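Local coordinates for ethanolamine utilization protein EutS (Streptococcus intermedius SK54 = ATCC 27335, PDB 6XPJ) that forms part of the polyhedral shell of a choline-degrading bacterial microcompartment, assembling as a hexamer with a central pore, at the interface of chains A and B. Sequence-based numbering; all coordinates share one arbitrary frame. Chains: chain A/B, Ethanolamine utilization protein EutS.

The interface of chains A and B. Residues chain A 13-17; chain B 15-19.
A:Gln14 and B:Ser16 meet on one face of a parallel strand pairing between two subunits, formed by strand 11-18 of chain A and strand 10-18 of chain B. The register is shifted by two residues: A:Ile13 pairs with B:Glu15, A:Gln14 with B:Ser16, A:Glu15 with B:Val17 and A:Ser16 with B:Pro18.

Backbone hydrogen bonds join the strands and carry on to the first loop residue of chain B. A:Gln14 N donates to B:Glu15 O at 2.8 Å, and its carbonyl O accepts from B:Val17 N at 3.1 Å. Next, A:Ser16 N donates to B:Val17 O at 2.8 Å. A:Ser16 O then takes B:Gly19 N at 3.0 Å; this donor sits well above the carbonyl plane, 50° out of it, just where chain B leaves its strand.

A side-chain hydrogen bond supplements the backbone pairing. A:Gln14 has CG anti to the backbone N (chi1 163°) and bends at chi2, which turns the NE2 end of its amide towards the B:Ser16 hydroxyl. The amide nitrogen NE2 donates to the hydroxyl OG of B:Ser16 at 2.6 Å. The bond is short but bent, 128° at the hydrogen, and OG is tilted from the amide plane.

Apolar contacts occupy the opposite face. There the B:Val17 methyl CG2, set between its backbone N and carbonyl carbon, touches A:Ile13 CG2 at 3.8 Å and A:Glu15 CG at 3.9 Å. The aliphatic stem of A:Glu15 thus packs across the valine, while its CB borders B:Gly19. Farther down, A:Val17 CG1 just reaches B:Gly19 CA at 3.7 Å, a marginal contact that hides essentially none of the valine's surface.

Together these contacts join the N-terminal strands of neighbouring subunits. Repeated around the hexamer, such strand pairing would build the six-stranded beta-barrel that protrudes from one side of this shell protein.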
loop_
_atom_site.group_PDB
_atom_site.type_symbol
_atom_site.label_atom_id
_atom_site.label_comp_id
_atom_site.label_asym_id
_atom_site.label_seq_id
_atom_site.Cartn_x
_atom_site.Cartn_y
_atom_site.Cartn_z
ATOM N N ILE A 13 3.759 -5.109 17.893
ATOM C CA ILE A 13 2.657 -4.383 17.210
ATOM C C ILE A 13 3.204 -3.007 16.844
ATOM O O ILE A 13 3.736 -2.312 17.726
ATOM C CB ILE A 13 1.379 -4.283 18.070
ATOM C CG1 ILE A 13 0.803 -5.665 18.394
ATOM C CG2 ILE A 13 0.338 -3.394 17.403
ATOM C CD1 ILE A 13 -0.006 -5.683 19.655
ATOM N N GLN A 14 3.057 -2.646 15.582
ATOM C CA GLN A 14 3.480 -1.368 14.956
ATOM C C GLN A 14 2.218 -0.555 14.660
ATOM O O GLN A 14 1.532 -0.983 13.746
ATOM C CB GLN A 14 4.220 -1.724 13.656
ATOM C CG GLN A 14 4.408 -0.610 12.630
ATOM C CD GLN A 14 4.054 -1.074 11.234
ATOM O OE1 GLN A 14 4.885 -1.588 10.488
ATOM N NE2 GLN A 14 2.786 -0.925 10.893
ATOM N N GLU A 15 1.943 0.547 15.355
ATOM C CA GLU A 15 0.882 1.477 14.949
ATOM C C GLU A 15 1.459 2.351 13.843
ATOM O O GLU A 15 2.309 3.202 14.151
ATOM C CB GLU A 15 0.392 2.326 16.117
ATOM C CG GLU A 15 -0.275 1.504 17.168
ATOM C CD GLU A 15 -0.904 2.325 18.273
ATOM O OE1 GLU A 15 -0.894 3.549 18.165
ATOM O OE2 GLU A 15 -1.394 1.726 19.246
ATOM N N SER A 16 0.981 2.171 12.619
ATOM C CA SER A 16 1.512 2.838 11.415
ATOM C C SER A 16 0.855 4.201 11.251
ATOM O O SER A 16 -0.370 4.284 11.095
ATOM C CB SER A 16 1.310 1.975 10.227
ATOM O OG SER A 16 2.055 2.457 9.125
ATOM N N VAL A 17 1.673 5.229 11.160
ATOM C CA VAL A 17 1.197 6.593 10.827
ATOM C C VAL A 17 2.181 7.141 9.811
ATOM O O VAL A 17 3.334 6.722 9.777
ATOM C CB VAL A 17 1.085 7.488 12.076
ATOM C CG1 VAL A 17 0.141 6.874 13.121
ATOM C CG2 VAL A 17 2.439 7.781 12.695
ATOM N N GLU B 15 3.421 -6.635 13.495
ATOM C CA GLU B 15 1.967 -6.728 13.321
ATOM C C GLU B 15 1.506 -5.305 13.096
ATOM O O GLU B 15 1.611 -4.505 14.040
ATOM C CB GLU B 15 1.180 -7.234 14.528
ATOM C CG GLU B 15 1.388 -8.666 14.771
ATOM C CD GLU B 15 0.394 -9.221 15.774
ATOM O OE1 GLU B 15 -0.452 -8.456 16.363
ATOM O OE2 GLU B 15 0.496 -10.386 15.981
ATOM N N SER B 16 1.105 -4.993 11.893
ATOM C CA SER B 16 0.769 -3.633 11.428
ATOM C C SER B 16 -0.707 -3.353 11.684
ATOM O O SER B 16 -1.574 -4.125 11.235
ATOM C CB SER B 16 1.090 -3.496 9.978
ATOM O OG SER B 16 0.882 -2.157 9.568
ATOM N N VAL B 17 -0.980 -2.254 12.380
ATOM C CA VAL B 17 -2.347 -1.743 12.613
ATOM C C VAL B 17 -2.263 -0.251 12.345
ATOM O O VAL B 17 -1.194 0.360 12.483
ATOM C CB VAL B 17 -2.824 -2.055 14.045
ATOM C CG1 VAL B 17 -2.877 -3.556 14.292
ATOM C CG2 VAL B 17 -1.970 -1.366 15.095
ATOM N N PRO B 18 -3.377 0.402 12.017
ATOM C CA PRO B 18 -3.337 1.848 11.843
ATOM C C PRO B 18 -3.151 2.513 13.194
ATOM O O PRO B 18 -3.739 2.079 14.190
ATOM C CB PRO B 18 -4.679 2.229 11.228
ATOM C CG PRO B 18 -5.548 1.016 11.383
ATOM C CD PRO B 18 -4.684 -0.178 11.727
ATOM N N GLY B 19 -2.351 3.577 13.226
ATOM C CA GLY B 19 -2.336 4.470 14.386
ATOM C C GLY B 19 -3.535 5.381 14.386
ATOM O O GLY B 19 -4.418 5.264 13.500
#